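Local coordinates for protein glutathione transferase (Leptospira interrogans serovar Lai, PDB 3UBK) that probably binds glutathione and transfers it to electrophilic substrates, as glutathione transferases do, at residues G8-N13 with Y29-I34; K131-L136 with H177-L182. All coordinates share one frame; numbering follows the deposited sequence.

Interaction 1: G8-N13 with Y29-I34; sequences GASISN and YEQIRI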
ATOM      1  N   GLY A   8     -16.996  -7.571   6.388  1.00 37.20           N
ATOM      2  CA  GLY A   8     -17.133  -6.380   5.554  1.00 36.68           C
ATOM      3  C   GLY A   8     -18.177  -6.573   4.461  1.00 40.25           C
ATOM      4  O   GLY A   8     -18.342  -7.674   3.936  1.00 36.31           O
ATOM      5  N   ALA A   9     -18.867  -5.494   4.106  1.00 41.31           N
ATOM      6  CA  ALA A   9     -19.986  -5.557   3.161  1.00 45.48           C
ATOM      7  C   ALA A   9     -19.538  -5.480   1.704  1.00 42.16           C
ATOM      8  O   ALA A   9     -18.459  -4.962   1.394  1.00 38.92           O
ATOM      9  CB  ALA A   9     -21.005  -4.459   3.473  1.00 46.75           C
ATOM     10  N   SER A  10     -20.389  -5.977   0.812  1.00 36.25           N
ATOM     11  CA  SER A  10     -20.041  -6.105  -0.598  1.00 35.77           C
ATOM     12  C   SER A  10     -20.049  -4.787  -1.347  1.00 36.99           C
ATOM     13  O   SER A  10     -19.764  -4.771  -2.531  1.00 37.67           O
ATOM     14  CB  SER A  10     -20.958  -7.108  -1.310  1.00 34.92           C
ATOM     15  OG  SER A  10     -20.831  -8.416  -0.758  1.00 39.86           O
ATOM     16  N   ILE A  11     -20.366  -3.688  -0.664  1.00 36.25           N
ATOM     17  CA  ILE A  11     -20.271  -2.381  -1.303  1.00 42.69           C
ATOM     18  C   ILE A  11     -18.867  -1.782  -1.202  1.00 44.45           C
ATOM     19  O   ILE A  11     -18.561  -0.811  -1.891  1.00 46.04           O
ATOM     20  CB  ILE A  11     -21.290  -1.353  -0.750  1.00 47.40           C
ATOM     21  CG1 ILE A  11     -21.229  -1.295   0.776  1.00 48.08           C
ATOM     22  CG2 ILE A  11     -22.708  -1.655  -1.257  1.00 47.75           C
ATOM     23  CD1 ILE A  11     -21.973  -0.102   1.358  1.00 57.13           C
ATOM     24  N   SER A  12     -18.023  -2.350  -0.343  1.00 41.77           N
ATOM     25  CA  SER A  12     -16.631  -1.898  -0.246  1.00 38.93           C
ATOM     26  C   SER A  12     -15.750  -2.490  -1.349  1.00 41.36           C
ATOM     27  O   SER A  12     -15.692  -3.715  -1.530  1.00 38.70           O
ATOM     28  CB  SER A  12     -16.041  -2.244   1.123  1.00 34.09           C
ATOM     29  OG  SER A  12     -14.623  -2.101   1.086  1.00 39.36           O
ATOM     30  N   ASN A  13     -15.037  -1.641  -2.081  1.00 36.83           N
ATOM     31  CA  ASN A  13     -14.116  -2.168  -3.080  1.00 37.53           C
ATOM     32  C   ASN A  13     -12.915  -2.939  -2.496  1.00 40.74           C
ATOM     33  O   ASN A  13     -12.381  -3.850  -3.141  1.00 33.83           O
ATOM     34  CB  ASN A  13     -13.683  -1.104  -4.096  1.00 45.80           C
ATOM     35  CG  ASN A  13     -13.348   0.229  -3.458  1.00 54.20           C
ATOM     36  OD1 ASN A  13     -12.497   0.960  -3.965  1.00 58.64           O
ATOM     37  ND2 ASN A  13     -14.007   0.553  -2.344  1.00 53.06           N
ATOM     38  N   TYR A  29     -15.611 -19.613   2.363  1.00 38.08           N
ATOM     39  CA  TYR A  29     -15.568 -18.521   3.328  1.00 36.73           C
ATOM     40  C   TYR A  29     -16.991 -18.140   3.727  1.00 39.26           C
ATOM     41  O   TYR A  29     -17.949 -18.474   3.030  1.00 35.42           O
ATOM     42  CB  TYR A  29     -14.884 -17.306   2.695  1.00 37.79           C
ATOM     43  CG  TYR A  29     -15.691 -16.714   1.572  1.00 40.59           C
ATOM     44  CD1 TYR A  29     -15.799 -17.374   0.349  1.00 29.10           C
ATOM     45  CD2 TYR A  29     -16.356 -15.503   1.727  1.00 45.57           C
ATOM     46  CE1 TYR A  29     -16.540 -16.849  -0.685  1.00 40.36           C
ATOM     47  CE2 TYR A  29     -17.106 -14.965   0.693  1.00 45.37           C
ATOM     48  CZ  TYR A  29     -17.196 -15.642  -0.507  1.00 52.86           C
ATOM     49  OH  TYR A  29     -17.937 -15.119  -1.539  1.00 59.73           O
ATOM     50  N   GLU A  30     -17.128 -17.452   4.853  1.00 36.94           N
ATOM     51  CA  GLU A  30     -18.377 -16.769   5.144  1.00 44.75           C
ATOM     52  C   GLU A  30     -18.133 -15.270   5.185  1.00 42.19           C
ATOM     53  O   GLU A  30     -17.156 -14.805   5.773  1.00 41.08           O
ATOM     54  CB  GLU A  30     -18.990 -17.254   6.456  1.00 50.03           C
ATOM     55  CG  GLU A  30     -19.980 -18.409   6.259  1.00 68.21           C
ATOM     56  CD  GLU A  30     -20.876 -18.638   7.465  1.00 79.45           C
ATOM     57  OE1 GLU A  30     -20.596 -18.064   8.544  1.00 77.59           O
ATOM     58  OE2 GLU A  30     -21.862 -19.398   7.328  1.00 79.10           O
ATOM     59  N   GLN A  31     -19.007 -14.513   4.537  1.00 37.49           N
ATOM     60  CA  GLN A  31     -18.901 -13.068   4.585  1.00 38.99           C
ATOM     61  C   GLN A  31     -19.840 -12.518   5.656  1.00 43.32           C
ATOM     62  O   GLN A  31     -21.043 -12.794   5.645  1.00 43.02           O
ATOM     63  CB  GLN A  31     -19.220 -12.463   3.223  1.00 41.15           C
ATOM     64  CG  GLN A  31     -19.031 -10.967   3.154  1.00 40.92           C
ATOM     65  CD  GLN A  31     -19.291 -10.424   1.760  1.00 42.41           C
ATOM     66  OE1 GLN A  31     -19.614 -11.179   0.833  1.00 42.58           O
ATOM     67  NE2 GLN A  31     -19.148  -9.113   1.598  1.00 37.85           N
ATOM     68  N   ILE A  32     -19.268 -11.754   6.583  1.00 41.43           N
ATOM     69  CA  ILE A  32     -20.016 -11.152   7.679  1.00 44.13           C
ATOM     70  C   ILE A  32     -20.172  -9.679   7.390  1.00 46.33           C
ATOM     71  O   ILE A  32     -19.198  -8.926   7.396  1.00 41.40           O
ATOM     72  CB  ILE A  32     -19.295 -11.336   9.027  1.00 46.92           C
ATOM     73  CG1 ILE A  32     -19.060 -12.826   9.291  1.00 47.10           C
ATOM     74  CG2 ILE A  32     -20.099 -10.695  10.170  1.00 46.99           C
ATOM     75  CD1 ILE A  32     -20.291 -13.669   9.038  1.00 56.55           C
ATOM     76  N   ARG A  33     -21.407  -9.275   7.111  1.00 43.07           N
ATOM     77  CA  ARG A  33     -21.677  -7.921   6.673  1.00 49.65           C
ATOM     78  C   ARG A  33     -21.676  -6.999   7.872  1.00 56.35           C
ATOM     79  O   ARG A  33     -22.524  -7.099   8.756  1.00 58.47           O
ATOM     80  CB  ARG A  33     -23.021  -7.850   5.945  1.00 51.05           C
ATOM     81  CG  ARG A  33     -23.276  -6.547   5.204  1.00 55.81           C
ATOM     82  CD  ARG A  33     -24.571  -6.646   4.419  1.00 54.81           C
ATOM     83  NE  ARG A  33     -25.513  -7.501   5.125  1.00 54.08           N
ATOM     84  CZ  ARG A  33     -25.657  -8.803   4.899  1.00 54.32           C
ATOM     85  NH1 ARG A  33     -24.931  -9.409   3.955  1.00 41.31           N
ATOM     86  NH2 ARG A  33     -26.534  -9.496   5.618  1.00 47.18           N
ATOM     87  N   ILE A  34     -20.686  -6.123   7.910  1.00 56.67           N
ATOM     88  CA  ILE A  34     -20.657  -5.044   8.861  1.00 55.99           C
ATOM     89  C   ILE A  34     -20.138  -3.828   8.119  1.00 59.99           C
ATOM     90  O   ILE A  34     -19.627  -3.939   6.989  1.00 48.91           O
ATOM     91  CB  ILE A  34     -19.734  -5.347  10.056  1.00 57.59           C
ATOM     92  CG1 ILE A  34     -18.319  -5.678   9.565  1.00 59.52           C
ATOM     93  CG2 ILE A  34     -20.305  -6.476  10.902  1.00 62.60           C
ATOM     94  CD1 ILE A  34     -17.277  -5.726  10.661  1.00 58.95           C
TER
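Gly8 N donates a nearly straight 2.8 Å hydrogen bond to Ile32 O, and the two chains then part, with Ala9 and Arg33 their closest pair of CA atoms at 4.6 Å. Gly8 has backbone angles (phi 142°) that only glycine adopts easily, and its carbonyl is taken by Gln31. The Gln31 chain stays extended beyond CG, which stands anti to the backbone N (chi1 -176°), and this carries the amide across to the loop. NE2 then uses both hydrogens on different partners. Through one hydrogen Gln31 NE2 bonds to Gly8 O at 2.9 Å, nearly straight and in the amide plane; through the other, on the OE1 side, it reaches Ser10 OG at 3.0 Å with a more bent N-H...O angle of 141° and the oxygen tilted out of that plane. OE1 accepts from Lys19 NZ, so Lys19, Gly8 and Ser10 together fix the rotation of the amide; a glycerol, probably from the crystallisation liquor, also bonds to OE1. Lys19 makes a weak bond to Ser10 OG as well. Beside this polar bridge, Ala9 CB packs against Arg33 CG at 3.5 Å. Ala9 also opens a type I turn, closed by Ser12 N on Ala9 O, and Ser12 OG caps helix 13-25 through Val15 N. The topology is the beta-alpha-beta start of a thioredoxin-like domain: strand 4-7 leads into this loop, helix 13-25 crosses over, and strand 29-32 returns parallel to 4-7 at the border of the sheet. Gly8 lies close to Ile51, a glutathione-binding residue, while Ala9 and Ile11 touch Leu208 of helix 196-213, so the loop joins the sheet to the helical domain.

Interaction 2: K131-L136 with H177-L182; sequences KGIKAL and HPLDLL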
ATOM      1  N   LYS A 131      -3.269  11.501 -15.007  1.00 47.40           N
ATOM      2  CA  LYS A 131      -1.870  11.171 -14.780  1.00 44.88           C
ATOM      3  C   LYS A 131      -1.707   9.690 -14.364  1.00 41.90           C
ATOM      4  O   LYS A 131      -0.861   8.974 -14.899  1.00 38.54           O
ATOM      5  CB  LYS A 131      -1.291  12.092 -13.713  1.00 42.73           C
ATOM      6  CG  LYS A 131       0.182  11.898 -13.432  1.00 42.12           C
ATOM      7  CD  LYS A 131       0.621  12.828 -12.301  1.00 55.56           C
ATOM      8  CE  LYS A 131       2.082  12.635 -11.935  1.00 52.37           C
ATOM      9  NZ  LYS A 131       2.388  13.345 -10.658  1.00 58.41           N
ATOM     10  N   GLY A 132      -2.520   9.246 -13.412  1.00 41.87           N
ATOM     11  CA  GLY A 132      -2.459   7.856 -12.939  1.00 46.32           C
ATOM     12  C   GLY A 132      -2.740   6.853 -14.043  1.00 45.71           C
ATOM     13  O   GLY A 132      -2.090   5.807 -14.135  1.00 41.15           O
ATOM     14  N   ILE A 133      -3.705   7.182 -14.904  1.00 49.70           N
ATOM     15  CA  ILE A 133      -4.096   6.296 -15.998  1.00 41.95           C
ATOM     16  C   ILE A 133      -2.968   6.106 -16.995  1.00 46.81           C
ATOM     17  O   ILE A 133      -2.661   4.980 -17.395  1.00 45.67           O
ATOM     18  CB  ILE A 133      -5.365   6.810 -16.730  1.00 47.18           C
ATOM     19  CG1 ILE A 133      -6.568   6.836 -15.781  1.00 52.16           C
ATOM     20  CG2 ILE A 133      -5.667   5.965 -17.959  1.00 43.01           C
ATOM     21  CD1 ILE A 133      -6.996   5.460 -15.285  1.00 63.34           C
ATOM     22  N   LYS A 134      -2.343   7.211 -17.398  1.00 49.00           N
ATOM     23  CA  LYS A 134      -1.234   7.159 -18.345  1.00 44.56           C
ATOM     24  C   LYS A 134      -0.049   6.384 -17.776  1.00 40.03           C
ATOM     25  O   LYS A 134       0.686   5.719 -18.510  1.00 45.78           O
ATOM     26  CB  LYS A 134      -0.804   8.577 -18.758  1.00 51.79           C
ATOM     27  CG  LYS A 134      -1.943   9.423 -19.311  1.00 57.40           C
ATOM     28  CD  LYS A 134      -1.444  10.722 -19.920  1.00 75.70           C
ATOM     29  CE  LYS A 134      -2.597  11.540 -20.488  1.00 81.57           C
ATOM     30  NZ  LYS A 134      -2.122  12.787 -21.152  1.00 85.41           N
ATOM     31  N   ALA A 135       0.147   6.481 -16.467  1.00 44.35           N
ATOM     32  CA  ALA A 135       1.160   5.656 -15.806  1.00 41.68           C
ATOM     33  C   ALA A 135       0.751   4.188 -15.884  1.00 36.11           C
ATOM     34  O   ALA A 135       1.528   3.345 -16.326  1.00 35.61           O
ATOM     35  CB  ALA A 135       1.328   6.086 -14.353  1.00 39.43           C
ATOM     36  N   LEU A 136      -0.472   3.897 -15.448  1.00 38.41           N
ATOM     37  CA  LEU A 136      -1.027   2.536 -15.503  1.00 40.56           C
ATOM     38  C   LEU A 136      -0.914   1.947 -16.903  1.00 43.80           C
ATOM     39  O   LEU A 136      -0.460   0.820 -17.079  1.00 43.13           O
ATOM     40  CB  LEU A 136      -2.487   2.529 -15.030  1.00 43.89           C
ATOM     41  CG  LEU A 136      -3.187   1.165 -14.915  1.00 41.62           C
ATOM     42  CD1 LEU A 136      -2.445   0.261 -13.935  1.00 41.68           C
ATOM     43  CD2 LEU A 136      -4.642   1.342 -14.502  1.00 39.70           C
ATOM     44  N   HIS A 177     -14.280  11.178 -18.878  1.00 73.10           N
ATOM     45  CA  HIS A 177     -13.850  10.126 -17.969  1.00 68.09           C
ATOM     46  C   HIS A 177     -12.449   9.654 -18.191  1.00 61.34           C
ATOM     47  O   HIS A 177     -12.118   9.110 -19.208  1.00 60.84           O
ATOM     48  CB  HIS A 177     -14.778   8.935 -18.115  1.00 69.67           C
ATOM     49  CG  HIS A 177     -15.054   8.224 -16.835  1.00 75.74           C
ATOM     50  ND1 HIS A 177     -14.118   7.440 -16.210  1.00 79.88           N
ATOM     51  CD2 HIS A 177     -16.161   8.173 -16.067  1.00 77.58           C
ATOM     52  CE1 HIS A 177     -14.633   6.945 -15.105  1.00 81.36           C
ATOM     53  NE2 HIS A 177     -15.871   7.375 -14.994  1.00 76.77           N
ATOM     54  N   PRO A 178     -11.659   9.795 -17.155  1.00 58.83           N
ATOM     55  CA  PRO A 178     -10.269   9.343 -17.141  1.00 60.04           C
ATOM     56  C   PRO A 178     -10.142   7.897 -17.619  1.00 59.43           C
ATOM     57  O   PRO A 178      -9.273   7.582 -18.430  1.00 56.23           O
ATOM     58  CB  PRO A 178      -9.889   9.443 -15.659  1.00 62.06           C
ATOM     59  CG  PRO A 178     -10.788  10.510 -15.114  1.00 63.06           C
ATOM     60  CD  PRO A 178     -12.082  10.351 -15.860  1.00 55.21           C
ATOM     61  N   LEU A 179     -11.013   7.025 -17.122  1.00 60.55           N
ATOM     62  CA  LEU A 179     -10.931   5.611 -17.466  1.00 63.86           C
ATOM     63  C   LEU A 179     -11.039   5.340 -18.958  1.00 63.55           C
ATOM     64  O   LEU A 179     -10.516   4.342 -19.452  1.00 61.86           O
ATOM     65  CB  LEU A 179     -11.974   4.800 -16.700  1.00 65.11           C
ATOM     66  CG  LEU A 179     -11.348   4.007 -15.561  1.00 65.59           C
ATOM     67  CD1 LEU A 179     -12.395   3.156 -14.871  1.00 66.78           C
ATOM     68  CD2 LEU A 179     -10.229   3.146 -16.121  1.00 62.93           C
ATOM     69  N   ASP A 180     -11.716   6.229 -19.675  1.00 64.12           N
ATOM     70  CA  ASP A 180     -11.839   6.081 -21.118  1.00 61.95           C
ATOM     71  C   ASP A 180     -10.461   6.118 -21.767  1.00 58.57           C
ATOM     72  O   ASP A 180     -10.279   5.669 -22.900  1.00 59.81           O
ATOM     73  CB  ASP A 180     -12.750   7.169 -21.688  1.00 67.24           C
ATOM     74  CG  ASP A 180     -14.174   7.062 -21.166  1.00 72.32           C
ATOM     75  OD1 ASP A 180     -14.849   6.058 -21.479  1.00 80.57           O
ATOM     76  OD2 ASP A 180     -14.618   7.977 -20.442  1.00 82.07           O
ATOM     77  N   LEU A 181      -9.484   6.640 -21.034  1.00 54.57           N
ATOM     78  CA  LEU A 181      -8.114   6.714 -21.534  1.00 57.42           C
ATOM     79  C   LEU A 181      -7.343   5.398 -21.371  1.00 55.31           C
ATOM     80  O   LEU A 181      -6.340   5.175 -22.053  1.00 52.59           O
ATOM     81  CB  LEU A 181      -7.367   7.867 -20.855  1.00 62.03           C
ATOM     82  CG  LEU A 181      -7.977   9.252 -21.104  1.00 70.82           C
ATOM     83  CD1 LEU A 181      -7.473  10.275 -20.088  1.00 71.26           C
ATOM     84  CD2 LEU A 181      -7.702   9.715 -22.538  1.00 62.88           C
ATOM     85  N   LEU A 182      -7.815   4.526 -20.477  1.00 52.25           N
ATOM     86  CA  LEU A 182      -7.177   3.217 -20.276  1.00 47.86           C
ATOM     87  C   LEU A 182      -7.511   2.223 -21.396  1.00 52.15           C
ATOM     88  O   LEU A 182      -8.555   1.563 -21.385  1.00 50.05           O
ATOM     89  CB  LEU A 182      -7.550   2.627 -18.914  1.00 47.04           C
ATOM     90  CG  LEU A 182      -6.834   1.317 -18.547  1.00 47.69           C
ATOM     91  CD1 LEU A 182      -5.333   1.465 -18.671  1.00 42.69           C
ATOM     92  CD2 LEU A 182      -7.196   0.887 -17.142  1.00 45.29           C
TER
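Ile133 has chi1 at -63°, with CG1 beside the backbone N and CG2 opposite that N; this sends the CG2 methyl into the turn at Leu181 and Leu182 and turns CG1 and CD1 toward Pro178 and Leu179. Leu136, one helical turn on, and Leu182 have the same kind of first torsion, CG anti to N at -175° in each, and their CD2 methyls meet at 3.7 Å as the two chains cross obliquely. Ile133 CG2 sits 3.6 Å from Leu182 N and 3.9 Å from the CB atoms of both Leu181 and Leu182, so it presses on the backbone as much as on side chains. Ile133 CG1 lies 3.9 Å from Pro178 O, and Ile133 CD1 meets Leu179 CD2 at 4.1 Å with the two side chains near a right angle. The surface it packs on is kept in shape from within: Asp180 N, Leu181 N and Leu182 N each bond to the carbonyl three residues back, while Leu179 N-H points to His177 ND1 in the plane of the imidazole, at 3.3 Å. Helix 119-139 is thus joined to the connection between helices 153-169 and 185-193. Leu103 of helix 86-111 touches both Ile133 and Leu136, and Leu162 of helix 153-169 packs on Leu182. Lys131 and Ala135 pack on Gln38 and Met48 of the second subunit, so the contact lies just behind the dimer interface. No hydrogen bond or salt bridge passes between 131-136 and 177-182. Cohesion therefore comes from dispersion and the burial of aliphatic carbon, with position set by the fit of methyls; the N-H groups of 179-182 find their partners within the turn itself.

How the interactions relate
Both segments of interaction 1 precede those of interaction 2 in the sequence, and the two contacts never touch: their centres are 28 Å apart, their nearest atoms about 11 Å, on opposite sides of the chain's centre. They represent the two halves of a glutathione transferase. Segments 8-13 and 29-34 belong to the thioredoxin-like part with its four-stranded sheet, near the glutathione-binding residues; 131-136 and 177-182 belong to the all-helical part, away from those sites. Helix 86-111 covers Ile133 and Leu136, whereas helix 196-213 meets the loop of interaction 1. One contact thus shapes a loop beside the binding site, and the other joins helix 119-139 to the turn before helix 185-193.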